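Local coordinates for fibronectin-binding protein (Streptococcus pyogenes, PDB 5A0L) that probably acts as a streptococcal surface adhesin whose internal thioester mediates covalent binding to the host, at residues A[56-59]-A[60-64]; A[127-130]-A[131-134]; A[146-149]-A[150-153]. All coordinates share one frame; numbering follows the deposited sequence.

Interaction 1. Residues A[56-59]-A[60-64]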
loop_
_atom_site.group_PDB
_atom_site.type_symbol
_atom_site.label_atom_id
_atom_site.label_comp_id
_atom_site.label_asym_id
_atom_site.label_seq_id
_atom_site.Cartn_x
_atom_site.Cartn_y
_atom_site.Cartn_z
ATOM N N PHE A 56 8.863 8.263 2.017
ATOM C CA PHE A 56 7.539 8.157 2.598
ATOM C C PHE A 56 7.026 9.519 2.998
ATOM O O PHE A 56 7.828 10.417 3.380
ATOM C CB PHE A 56 7.546 7.239 3.835
ATOM C CG PHE A 56 7.357 5.748 3.513
ATOM C CD1 PHE A 56 8.296 5.019 2.815
ATOM C CD2 PHE A 56 6.195 5.118 3.845
ATOM C CE1 PHE A 56 8.085 3.676 2.520
ATOM C CE2 PHE A 56 5.990 3.784 3.561
ATOM C CZ PHE A 56 6.951 3.073 2.942
ATOM N N PRO A 57 5.727 9.728 2.948
ATOM C CA PRO A 57 5.160 10.952 3.529
ATOM C C PRO A 57 5.648 11.168 4.965
ATOM O O PRO A 57 5.854 10.234 5.735
ATOM C CB PRO A 57 3.649 10.674 3.542
ATOM C CG PRO A 57 3.473 9.727 2.401
ATOM C CD PRO A 57 4.678 8.817 2.461
ATOM N N ARG A 58 5.847 12.446 5.306
ATOM C CA ARG A 58 6.214 12.855 6.656
ATOM C C ARG A 58 5.119 12.508 7.673
ATOM O O ARG A 58 3.937 12.424 7.333
ATOM C CB ARG A 58 6.506 14.365 6.675
ATOM C CG ARG A 58 7.662 14.803 5.770
ATOM C CD ARG A 58 8.915 13.956 6.002
ATOM N NE ARG A 58 9.388 14.038 7.385
ATOM C CZ ARG A 58 9.926 13.026 8.066
ATOM N NH1 ARG A 58 10.042 11.818 7.518
ATOM N NH2 ARG A 58 10.304 13.216 9.321
ATOM N N PRO A 59 5.502 12.391 8.954
ATOM C CA PRO A 59 4.509 12.226 10.007
ATOM C C PRO A 59 3.489 13.344 10.006
ATOM O O PRO A 59 3.810 14.503 9.692
ATOM C CB PRO A 59 5.343 12.238 11.300
ATOM C CG PRO A 59 6.687 11.740 10.880
ATOM C CD PRO A 59 6.870 12.338 9.490
ATOM N N THR A 60 2.276 13.047 10.417
ATOM C CA THR A 60 1.241 14.043 10.537
ATOM C C THR A 60 1.713 15.235 11.376
ATOM O O THR A 60 2.383 15.068 12.403
ATOM C CB THR A 60 -0.026 13.467 11.166
ATOM O OG1 THR A 60 -0.146 12.096 10.803
ATOM C CG2 THR A 60 -1.238 14.259 10.716
ATOM N N TYR A 61 1.373 16.431 10.894
ATOM C CA TYR A 61 1.613 17.676 11.653
ATOM C C TYR A 61 3.081 18.114 11.612
ATOM O O TYR A 61 3.463 19.049 12.313
ATOM C CB TYR A 61 1.045 17.665 13.096
ATOM C CG TYR A 61 -0.400 17.266 13.175
ATOM C CD1 TYR A 61 -1.418 18.133 12.768
ATOM C CD2 TYR A 61 -0.753 16.016 13.647
ATOM C CE1 TYR A 61 -2.761 17.749 12.831
ATOM C CE2 TYR A 61 -2.086 15.633 13.719
ATOM C CZ TYR A 61 -3.079 16.502 13.316
ATOM O OH TYR A 61 -4.422 16.131 13.379
ATOM N N SER A 62 3.889 17.487 10.767
ATOM C CA SER A 62 5.272 17.912 10.517
ATOM C C SER A 62 5.302 19.344 9.988
ATOM O O SER A 62 4.281 19.892 9.539
ATOM C CB SER A 62 6.001 16.992 9.502
ATOM O OG SER A 62 6.246 15.675 10.002
ATOM N N THR A 63 6.487 19.948 10.049
ATOM C CA THR A 63 6.688 21.281 9.459
ATOM C C THR A 63 6.770 21.284 7.935
ATOM O O THR A 63 6.691 22.341 7.335
ATOM C CB THR A 63 7.965 21.946 9.976
ATOM O OG1 THR A 63 9.097 21.090 9.757
ATOM C CG2 THR A 63 7.823 22.236 11.465
ATOM N N THR A 64 6.966 20.096 7.368
ATOM C CA THR A 64 6.949 19.818 5.954
ATOM C C THR A 64 5.725 18.936 5.707
ATOM O O THR A 64 5.583 17.897 6.363
ATOM C CB THR A 64 8.208 18.979 5.581
ATOM O OG1 THR A 64 9.425 19.681 5.921
ATOM C CG2 THR A 64 8.202 18.555 4.198
HETATM O O HOH W 1 2.909 15.935 7.462
#

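Interaction 2. Residues A[127-130]-A[131-134]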
loop_
_atom_site.group_PDB
_atom_site.type_symbol
_atom_site.label_atom_id
_atom_site.label_comp_id
_atom_site.label_asym_id
_atom_site.label_seq_id
_atom_site.Cartn_x
_atom_site.Cartn_y
_atom_site.Cartn_z
ATOM N N THR A 127 1.116 -6.140 3.259
ATOM C CA THR A 127 0.442 -5.663 2.065
ATOM C C THR A 127 1.360 -4.742 1.274
ATOM O O THR A 127 1.414 -4.798 0.040
ATOM C CB THR A 127 -0.871 -4.959 2.416
ATOM O OG1 THR A 127 -1.688 -5.829 3.234
ATOM C CG2 THR A 127 -1.656 -4.598 1.202
ATOM N N GLN A 128 2.091 -3.899 1.991
ATOM C CA GLN A 128 3.035 -2.966 1.367
ATOM C C GLN A 128 4.093 -3.729 0.575
ATOM O O GLN A 128 4.480 -3.308 -0.533
ATOM C CB GLN A 128 3.690 -2.122 2.465
ATOM C CG GLN A 128 4.711 -1.103 1.933
ATOM C CD GLN A 128 4.069 -0.057 1.081
ATOM O OE1 GLN A 128 3.508 0.929 1.586
ATOM N NE2 GLN A 128 4.095 -0.271 -0.246
ATOM N N ASN A 129 4.591 -4.825 1.121
ATOM C CA ASN A 129 5.565 -5.624 0.402
ATOM C C ASN A 129 4.961 -6.271 -0.848
ATOM O O ASN A 129 5.637 -6.334 -1.888
ATOM C CB ASN A 129 6.190 -6.677 1.313
ATOM C CG ASN A 129 7.365 -6.137 2.083
ATOM O OD1 ASN A 129 8.478 -6.133 1.572
ATOM N ND2 ASN A 129 7.135 -5.617 3.269
ATOM N N ALA A 130 3.704 -6.719 -0.784
ATOM C CA ALA A 130 3.060 -7.276 -1.950
ATOM C C ALA A 130 2.862 -6.221 -3.018
ATOM O O ALA A 130 2.971 -6.505 -4.235
ATOM C CB ALA A 130 1.741 -7.930 -1.561
ATOM N N ILE A 131 2.565 -4.991 -2.618
ATOM C CA ILE A 131 2.427 -3.913 -3.607
ATOM C C ILE A 131 3.764 -3.644 -4.313
ATOM O O ILE A 131 3.810 -3.514 -5.538
ATOM C CB ILE A 131 1.822 -2.628 -2.975
ATOM C CG1 ILE A 131 0.336 -2.876 -2.644
ATOM C CG2 ILE A 131 2.005 -1.403 -3.878
ATOM C CD1 ILE A 131 -0.531 -3.214 -3.833
ATOM N N TRP A 132 4.850 -3.598 -3.563
ATOM C CA TRP A 132 6.165 -3.353 -4.145
ATOM C C TRP A 132 6.604 -4.480 -5.070
ATOM O O TRP A 132 7.367 -4.227 -6.024
ATOM C CB TRP A 132 7.181 -3.111 -3.045
ATOM C CG TRP A 132 7.085 -1.782 -2.363
ATOM C CD1 TRP A 132 6.623 -0.621 -2.886
ATOM C CD2 TRP A 132 7.534 -1.475 -1.044
ATOM N NE1 TRP A 132 6.750 0.414 -1.982
ATOM C CE2 TRP A 132 7.298 -0.095 -0.838
ATOM C CE3 TRP A 132 8.082 -2.227 -0.004
ATOM C CZ2 TRP A 132 7.645 0.546 0.355
ATOM C CZ3 TRP A 132 8.414 -1.590 1.177
ATOM C CH2 TRP A 132 8.182 -0.223 1.342
ATOM N N TYR A 133 6.147 -5.699 -4.833
ATOM C CA TYR A 133 6.392 -6.795 -5.780
ATOM C C TYR A 133 5.887 -6.389 -7.171
ATOM O O TYR A 133 6.540 -6.713 -8.192
ATOM C CB TYR A 133 5.680 -8.057 -5.272
ATOM C CG TYR A 133 5.841 -9.269 -6.147
ATOM C CD1 TYR A 133 6.989 -10.055 -6.062
ATOM C CD2 TYR A 133 4.825 -9.675 -7.015
ATOM C CE1 TYR A 133 7.111 -11.212 -6.851
ATOM C CE2 TYR A 133 4.943 -10.815 -7.799
ATOM C CZ TYR A 133 6.096 -11.569 -7.717
ATOM O OH TYR A 133 6.211 -12.697 -8.499
ATOM N N TYR A 134 4.780 -5.683 -7.233
ATOM C CA TYR A 134 4.210 -5.260 -8.509
ATOM C C TYR A 134 4.642 -3.876 -8.967
ATOM O O TYR A 134 4.758 -3.648 -10.172
ATOM C CB TYR A 134 2.683 -5.377 -8.490
ATOM C CG TYR A 134 2.181 -6.803 -8.535
ATOM C CD1 TYR A 134 2.329 -7.582 -9.696
ATOM C CD2 TYR A 134 1.613 -7.414 -7.422
ATOM C CE1 TYR A 134 1.934 -8.897 -9.732
ATOM C CE2 TYR A 134 1.164 -8.741 -7.481
ATOM C CZ TYR A 134 1.349 -9.483 -8.630
ATOM O OH TYR A 134 0.931 -10.773 -8.723
#

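Interaction 3. Residues A[146-149]-A[150-153]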
loop_
_atom_site.group_PDB
_atom_site.type_symbol
_atom_site.label_atom_id
_atom_site.label_comp_id
_atom_site.label_asym_id
_atom_site.label_seq_id
_atom_site.Cartn_x
_atom_site.Cartn_y
_atom_site.Cartn_z
ATOM N N MET A 146 11.938 -13.894 5.799
ATOM C CA MET A 146 11.631 -12.478 6.022
ATOM C C MET A 146 11.273 -12.235 7.472
ATOM O O MET A 146 10.558 -13.024 8.098
ATOM C CB MET A 146 10.535 -11.996 5.084
ATOM C CG MET A 146 11.050 -11.833 3.663
ATOM S SD MET A 146 9.755 -11.333 2.511
ATOM C CE MET A 146 9.547 -9.643 2.959
ATOM N N TRP A 147 11.780 -11.113 7.978
ATOM C CA TRP A 147 11.553 -10.669 9.367
ATOM C C TRP A 147 12.170 -11.608 10.422
ATOM O O TRP A 147 11.853 -11.505 11.618
ATOM C CB TRP A 147 10.051 -10.415 9.636
ATOM C CG TRP A 147 9.458 -9.481 8.657
ATOM C CD1 TRP A 147 9.753 -8.170 8.508
ATOM C CD2 TRP A 147 8.476 -9.791 7.653
ATOM N NE1 TRP A 147 9.021 -7.642 7.468
ATOM C CE2 TRP A 147 8.232 -8.621 6.924
ATOM C CE3 TRP A 147 7.791 -10.951 7.307
ATOM C CZ2 TRP A 147 7.299 -8.567 5.898
ATOM C CZ3 TRP A 147 6.872 -10.901 6.276
ATOM C CH2 TRP A 147 6.639 -9.725 5.578
ATOM N N GLU A 148 13.058 -12.502 10.012
ATOM C CA GLU A 148 13.720 -13.354 10.977
ATOM C C GLU A 148 14.557 -12.528 11.972
ATOM O O GLU A 148 14.713 -12.918 13.131
ATOM C CB GLU A 148 14.574 -14.405 10.280
ATOM C CG GLU A 148 15.113 -15.486 11.205
ATOM C CD GLU A 148 14.078 -16.404 11.852
ATOM O OE1 GLU A 148 12.897 -16.402 11.486
ATOM O OE2 GLU A 148 14.508 -17.168 12.735
ATOM N N ARG A 149 15.157 -11.416 11.515
ATOM C CA ARG A 149 15.909 -10.579 12.436
ATOM C C ARG A 149 15.005 -10.095 13.577
ATOM O O ARG A 149 15.376 -10.156 14.767
ATOM C CB ARG A 149 16.551 -9.408 11.715
ATOM C CG ARG A 149 17.470 -8.592 12.614
ATOM C CD ARG A 149 18.172 -7.470 11.842
ATOM N NE ARG A 149 19.155 -7.989 10.888
ATOM C CZ ARG A 149 19.834 -7.234 10.025
ATOM N NH1 ARG A 149 19.639 -5.922 9.999
ATOM N NH2 ARG A 149 20.688 -7.787 9.178
ATOM N N GLU A 150 13.805 -9.635 13.225
ATOM C CA GLU A 150 12.810 -9.252 14.221
ATOM C C GLU A 150 12.423 -10.379 15.187
ATOM O O GLU A 150 12.261 -10.136 16.360
ATOM C CB GLU A 150 11.567 -8.698 13.537
ATOM C CG GLU A 150 11.737 -7.301 12.954
ATOM C CD GLU A 150 12.469 -7.195 11.629
ATOM O OE1 GLU A 150 12.804 -8.199 10.953
ATOM O OE2 GLU A 150 12.693 -6.033 11.246
ATOM N N VAL A 151 12.266 -11.595 14.698
ATOM C CA VAL A 151 11.944 -12.726 15.555
ATOM C C VAL A 151 13.058 -12.965 16.559
ATOM O O VAL A 151 12.816 -13.088 17.767
ATOM C CB VAL A 151 11.701 -14.020 14.723
ATOM C CG1 VAL A 151 11.448 -15.215 15.628
ATOM C CG2 VAL A 151 10.513 -13.853 13.778
ATOM N N ARG A 152 14.284 -13.007 16.076
ATOM C CA ARG A 152 15.448 -13.297 16.922
ATOM C C ARG A 152 15.619 -12.251 18.019
ATOM O O ARG A 152 16.042 -12.550 19.138
ATOM C CB ARG A 152 16.742 -13.357 16.089
ATOM C CG ARG A 152 16.781 -14.417 14.977
ATOM C CD ARG A 152 16.572 -15.850 15.441
ATOM N NE ARG A 152 16.530 -16.741 14.291
ATOM C CZ ARG A 152 17.587 -17.029 13.542
ATOM N NH1 ARG A 152 18.754 -16.506 13.851
ATOM N NH2 ARG A 152 17.481 -17.833 12.491
ATOM N N ASN A 153 15.307 -11.012 17.679
ATOM C CA ASN A 153 15.434 -9.904 18.625
ATOM C C ASN A 153 14.205 -9.613 19.487
ATOM O O ASN A 153 14.164 -8.615 20.237
ATOM C CB ASN A 153 15.832 -8.668 17.837
ATOM C CG ASN A 153 17.283 -8.727 17.428
ATOM O OD1 ASN A 153 17.627 -8.956 16.270
ATOM N ND2 ASN A 153 18.155 -8.609 18.408
#

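Interaction 1. Residues A[56-59]-A[60-64]
P59 and S62 are the two ends of a type II beta turn, and the hydrogen bonds of this local contact converge on one carbonyl. P59 O accepts from S62 N at 3.2 Å, the bond that closes the turn. In the conformer described, S62 OG also donates to P59 O, at 2.7 Å. Both donors come from the same face of the carbonyl plane. S62 OG lies beside its own backbone N (chi1 -68°), which turns the hydroxyl back to the carbonyl. A water lies 2.8 Å from P59 O and can donate to it; its reach to T64 O is long and weak, and it may not serve both at once. S62 has a second modelled conformer, so the hydroxyl bond may not be permanent.

The remaining contacts are van der Waals. S62 OG rests 3.4 Å from P59 CD. R58 CB comes within 3.6 Å of S62 OG, and R58 CG meets T64 CG2 at 4.1 Å. The R58 chain bends at chi2 and chi3, and its guanidinium folds over P59 CD. R58 too has a second modelled conformer.

The stretch is a surface loop between strands 45-49 and 66-72. Backbone bonds from R58 and T60 to D23 tie it to strand 19-23, and T60 also packs on Y20 and Y22 there. P57 packs on N66 and Y68 of strand 66-72 and on L35 of strand 35-39.

Interaction 2. Residues A[127-130]-A[131-134]
T127 O accepts the backbone N-H of I131 (2.9 Å) midway along helix 120-135. The T127 hydroxyl is bonded to A123 O and Y107 N.

Q128 makes the main side-chain contact. Its chain starts anti to the backbone N (chi1 180°) and bends at chi2, which lays it over one face of the W132 indole. Q128 CG sits 3.6 Å from the centroid of the six-membered ring, 11° off the normal, a CH-pi contact. The amide is 25° from the ring plane, and NE2 stands 3.2 Å above that plane. NE2 donates to C49 O. Q128 O takes the W132 N-H at 3.1 Å.

N129 O accepts from Y133 N, also at 3.1 Å. These i to i+4 bonds are the alpha-helical pattern, and the same spacing puts Q128 and W132 on one side of the helix. N129 OD1 lies at the indole edge, and ND2 bonds back to L125 O. A130 O is packed against Y133 CB at 3.3 Å.

This stretch is mostly buried. A130 and I131 face V102 of helix 92-105, while A130 and Y133 also meet helix 158-172. Q128 and W132 face strand 45-49, at Y48 and C49 respectively.

Interaction 3. Residues A[146-149]-A[150-153]
W147 and E148 meet E150, V151 and R152 in a local contact along a short surface helix, residues 148-152. The helix packs on helix 158-172 through V151, which touches E158 and V161. W147, just before it, packs on helix 120-135 at L125, V126 and N129 and also touches M164.

The charged contact joins E148 and R152. E148 OE2 accepts from R152 NE at 2.6 Å, a salt bridge, and from NH2 at 3.1 Å in a weak bond. NE meets the oxygen on its anti side, 21° out of the carboxylate plane. The carboxylate and guanidinium planes are 79° apart, and E148 CG lies over a face of the guanidinium. R152 has a second modelled conformer, so the bridge may be partial. The other oxygen, E148 OE1, pairs with R165 of helix 158-172.

This is an i to i+4 salt bridge on a helix with W147 at its N-cap. The backbone has the matching spacing: V151 N donates to W147 O at 3.1 Å, R152 N to E148 O at 3.0 Å, and N153 N to R149 O at 3.0 Å.

In the first turn E150 bends at chi2 (78°), which curls its carboxylate back to W147, the N-cap residue. E150 OE1 comes within 3.2 Å of W147 CA and lies in plane at the indole edge, 3.9 Å from CD1.

Interaction 2 bridges the other two. F56 CZ of interaction 1 packs on W132 CZ2 at 3.7 Å. Toward interaction 3, later in the chain, N129 OD1 meets M146 CE at 3.9 Å, and N129 ND2 lies 4.0 Å from W147 CZ2. Interactions 1 and 3 do not touch; their nearest atoms are about 12 Å apart. C49, the one cysteine in the chain, is probably the thioester cysteine. Q128 and W132 both contact it, while F56 and P57 of interaction 1 pack on Q201, its likely thioester partner. Interaction 3 lies farther out, its centre about 22 Å from the chain centre. The R58 side chain is about 6 Å from a bound zinc ion.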